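Hypothetical protein Ta0583 (Thermoplasma acidophilum, PDB 2FSJ) polymerizes, in the presence of nucleoside triphosphates and best with ATP, into bundles of helical actin-like filaments. Local coordinates at residues F220-G225 and R287-G292; T150-G153 and E157-Q160. One frame throughout, in Å; residues are numbered along the deposited sequence.

Contact 1. Residues F220-G225 and R287-G292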
# COMPACT_ATOMS: atom_id res chain seq x y z
N PHE A 220 3.02 -8.90 13.32
CA PHE A 220 1.65 -9.43 13.26
C PHE A 220 0.76 -8.50 12.44
O PHE A 220 1.17 -7.37 12.15
CB PHE A 220 1.07 -9.61 14.68
CG PHE A 220 1.18 -8.37 15.55
CD1 PHE A 220 0.18 -7.41 15.58
CD2 PHE A 220 2.28 -8.18 16.37
CE1 PHE A 220 0.32 -6.28 16.40
CE2 PHE A 220 2.40 -7.07 17.16
CZ PHE A 220 1.46 -6.12 17.16
N SER A 221 -0.44 -8.95 12.10
CA SER A 221 -1.36 -8.22 11.22
C SER A 221 -2.67 -8.14 11.95
O SER A 221 -3.19 -9.18 12.36
CB SER A 221 -1.59 -8.95 9.90
OG SER A 221 -2.50 -8.20 9.04
N LEU A 222 -3.16 -6.91 12.17
CA LEU A 222 -4.41 -6.69 12.87
C LEU A 222 -5.50 -6.49 11.81
O LEU A 222 -5.31 -5.76 10.85
CB LEU A 222 -4.32 -5.46 13.76
CG LEU A 222 -3.26 -5.47 14.86
CD1 LEU A 222 -3.20 -4.09 15.55
CD2 LEU A 222 -3.52 -6.60 15.86
N GLN A 223 -6.64 -7.13 11.96
CA GLN A 223 -7.68 -7.01 10.95
C GLN A 223 -8.58 -5.79 11.22
O GLN A 223 -9.81 -5.92 11.47
CB GLN A 223 -8.46 -8.34 10.83
CG GLN A 223 -7.53 -9.58 10.50
CD GLN A 223 -6.82 -9.49 9.15
OE1 GLN A 223 -7.47 -9.24 8.14
NE2 GLN A 223 -5.46 -9.68 9.14
N ILE A 224 -7.97 -4.61 11.18
CA ILE A 224 -8.65 -3.33 11.43
C ILE A 224 -7.86 -2.28 10.70
O ILE A 224 -6.61 -2.39 10.60
CB ILE A 224 -8.79 -3.04 12.97
CG1 ILE A 224 -9.86 -1.96 13.22
CG2 ILE A 224 -7.47 -2.62 13.61
CD1 ILE A 224 -10.14 -1.63 14.73
N GLY A 225 -8.55 -1.29 10.15
CA GLY A 225 -7.91 -0.19 9.46
C GLY A 225 -8.89 0.97 9.22
O GLY A 225 -9.98 0.99 9.78
N ARG A 287 0.21 -3.08 22.43
CA ARG A 287 0.65 -3.27 23.80
C ARG A 287 0.53 -4.68 24.29
O ARG A 287 1.44 -5.19 24.89
CB ARG A 287 -0.10 -2.35 24.74
CG ARG A 287 0.34 -0.91 24.63
CD ARG A 287 -0.49 0.01 25.56
NE ARG A 287 0.10 1.34 25.69
CZ ARG A 287 -0.60 2.43 25.98
NH1 ARG A 287 -1.92 2.38 26.12
NH2 ARG A 287 0.03 3.59 26.12
N LEU A 288 -0.59 -5.33 24.02
CA LEU A 288 -0.77 -6.71 24.45
C LEU A 288 0.24 -7.67 23.81
O LEU A 288 0.76 -8.60 24.48
CB LEU A 288 -2.17 -7.19 24.08
CG LEU A 288 -3.38 -6.72 24.89
CD1 LEU A 288 -4.64 -7.12 24.17
CD2 LEU A 288 -3.37 -7.26 26.37
N ASN A 289 0.49 -7.45 22.53
CA ASN A 289 1.39 -8.31 21.76
C ASN A 289 2.86 -8.06 22.14
O ASN A 289 3.64 -9.00 22.21
CB ASN A 289 1.10 -8.14 20.27
CG ASN A 289 -0.30 -8.69 19.86
OD1 ASN A 289 -1.04 -9.23 20.68
ND2 ASN A 289 -0.65 -8.55 18.61
N LEU A 290 3.23 -6.83 22.46
CA LEU A 290 4.62 -6.50 22.74
C LEU A 290 4.96 -6.73 24.21
O LEU A 290 6.10 -7.05 24.51
CB LEU A 290 4.93 -5.06 22.42
CG LEU A 290 4.79 -4.64 20.97
CD1 LEU A 290 5.26 -3.20 20.86
CD2 LEU A 290 5.54 -5.63 20.07
N ARG A 291 3.96 -6.58 25.09
CA ARG A 291 4.15 -6.76 26.52
C ARG A 291 5.42 -6.04 26.99
O ARG A 291 5.63 -4.88 26.62
CB ARG A 291 4.15 -8.25 26.91
N GLY A 292 6.24 -6.70 27.79
CA GLY A 292 7.49 -6.12 28.27
C GLY A 292 8.52 -5.72 27.23
O GLY A 292 9.45 -4.97 27.51

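Contact 2. Residues T150-G153 and E157-Q160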
# COMPACT_ATOMS: atom_id res chain seq x y z
N THR A 150 3.40 -8.60 -22.25
CA THR A 150 3.16 -7.78 -23.42
C THR A 150 1.90 -6.99 -23.15
O THR A 150 0.82 -7.58 -23.04
CB THR A 150 2.92 -8.69 -24.60
OG1 THR A 150 4.06 -9.55 -24.75
CG2 THR A 150 2.84 -7.89 -25.86
N VAL A 151 2.03 -5.67 -23.08
CA VAL A 151 0.90 -4.79 -22.79
C VAL A 151 0.55 -3.97 -24.04
O VAL A 151 1.43 -3.33 -24.62
CB VAL A 151 1.25 -3.83 -21.65
CG1 VAL A 151 0.04 -3.01 -21.21
CG2 VAL A 151 1.89 -4.57 -20.49
N THR A 152 -0.72 -4.02 -24.44
CA THR A 152 -1.26 -3.18 -25.51
C THR A 152 -2.06 -2.01 -24.96
O THR A 152 -2.85 -2.16 -24.01
CB THR A 152 -2.14 -4.01 -26.45
OG1 THR A 152 -1.38 -5.14 -26.92
CG2 THR A 152 -2.52 -3.21 -27.72
N GLY A 153 -1.88 -0.84 -25.56
CA GLY A 153 -2.48 0.38 -25.06
C GLY A 153 -3.04 1.29 -26.15
O GLY A 153 -3.32 0.83 -27.26
N GLU A 157 -0.44 0.72 -29.44
CA GLU A 157 0.98 0.57 -29.11
C GLU A 157 1.18 -0.65 -28.20
O GLU A 157 0.40 -0.86 -27.30
CB GLU A 157 1.48 1.79 -28.35
CG GLU A 157 2.97 1.73 -28.02
CD GLU A 157 3.44 2.85 -27.09
OE1 GLU A 157 2.61 3.72 -26.73
OE2 GLU A 157 4.60 2.82 -26.67
N VAL A 158 2.27 -1.37 -28.40
CA VAL A 158 2.68 -2.52 -27.59
C VAL A 158 3.99 -2.20 -26.89
O VAL A 158 4.94 -1.73 -27.49
CB VAL A 158 2.88 -3.79 -28.45
CG1 VAL A 158 3.56 -4.92 -27.70
CG2 VAL A 158 1.56 -4.22 -29.05
N ARG A 159 4.03 -2.48 -25.58
CA ARG A 159 5.23 -2.42 -24.81
C ARG A 159 5.45 -3.80 -24.16
O ARG A 159 4.55 -4.38 -23.55
CB ARG A 159 5.11 -1.34 -23.75
CG ARG A 159 5.03 0.06 -24.29
CD ARG A 159 5.00 1.15 -23.23
NE ARG A 159 4.46 2.36 -23.79
CZ ARG A 159 3.96 3.38 -23.10
NH1 ARG A 159 3.99 3.43 -21.78
NH2 ARG A 159 3.43 4.37 -23.76
N GLN A 160 6.67 -4.28 -24.24
CA GLN A 160 7.02 -5.59 -23.75
C GLN A 160 8.09 -5.57 -22.65
O GLN A 160 9.09 -4.83 -22.74
CB GLN A 160 7.47 -6.46 -24.95
CG GLN A 160 7.19 -7.89 -24.75
CD GLN A 160 7.29 -8.73 -26.03
OE1 GLN A 160 6.40 -9.53 -26.35
NE2 GLN A 160 8.36 -8.56 -26.71

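Contact 1. Residues F220-G225 and R287-G292
Phe220 and Asn289 meet where an edge strand of the four-stranded mixed sheet in this actin fold faces the last turn of helix 268-290. The main interaction is of an amide with an aromatic face. Asn289 ND2 lies 3.2 Å above the plane of the Phe220 ring, over its centre. The amide and ring planes stand 85° apart: the amide is upright on the edge bearing ND2, with OD1 pointing away from the ring and the N-H anti to OD1 directed at the face. The positive end of the amide dipole, on the N-H hydrogens, probably suits this electron-rich surface. Phe220 CG sits between its backbone N and carbonyl carbon (chi1 51°), a setting that lifts the ring off the strand toward the helix.

Van der Waals contacts complete the interface. Asn289 CB rests on the same ring face, 3.5 Å from Phe220 CE2. Leu222, buried, supports the ring from its own strand, its CG at the ring's edge and in its plane. Leu222 also touches Asn285, one helical turn back from Asn289. At the border of the contact, Leu222 CD2 comes within 4.4 Å of Asn289 ND2.

Contact 2. Residues T150-G153 and E157-Q160
Thr150 OG1 donates to Gln160 OE1 over 2.8 Å, meeting the amide oxygen in its carbonyl plane, on a lone pair. The two side chains run side by side from a non-hydrogen-bonded pair of an antiparallel beta hairpin, and the extended glutamine is long enough to bring its oxygen level with the short threonine's hydroxyl. The threonine's other branch has a separate task: with CG2 anti to the backbone N (chi1 -57° to OG1), the methyl packs 3.6 Å from Val158 CG1. A valine in its place would probably keep this methyl contact but leave Gln160 OE1 without its donor and the amide freer to turn.

Val158 CG2 also lies against Thr152 OG1, and such beta-branched residues suit extended strands. The backbones are joined by Val151 N to Arg159 O and Arg159 N to Val151 O, each 2.9 Å and nearly straight; Gly153 N to Glu157 O, more bent at 152°, adds a third bond toward the turn.

On the face of Val151, Arg159 grips Glu157 side-on. NE meets OE2 at 2.9 Å from above the carboxylate plane, 58° out of it, while NH2 meets OE1 on its syn side. Trp109 of helix 101-111 makes a cation-pi contact with Arg159 and touches Val151 and Glu157. The hairpin thus divides its chemistry: neutral polar and methyl contacts on the threonine face, and on the other an arginine whose charge is probably balanced by the carboxylate and further stabilised by the indole.

Contacts 1 and 2 lie on opposite sides of the chain's centre, 44 Å apart between centres and about 30 Å between nearest atoms, so they do not touch. They belong to different parts of the protein: contact 2 to the N-terminal actin-like part, at the outer edge of the seven-stranded sheet, and contact 1 to the MreB-like C-terminal part, on an outermost strand of the four-stranded sheet. Hairpin 150-160 closes before contact 1 begins; its partners are only a few residues apart, whereas 61 residues, mostly helical, separate the two segments of contact 1. Contact 1 lies in the neighbourhood of the ATP site, the side chains of Leu222 and ATP-binding Ser307 being about 12 Å apart, while contact 2 lies away from the ATP-binding residues.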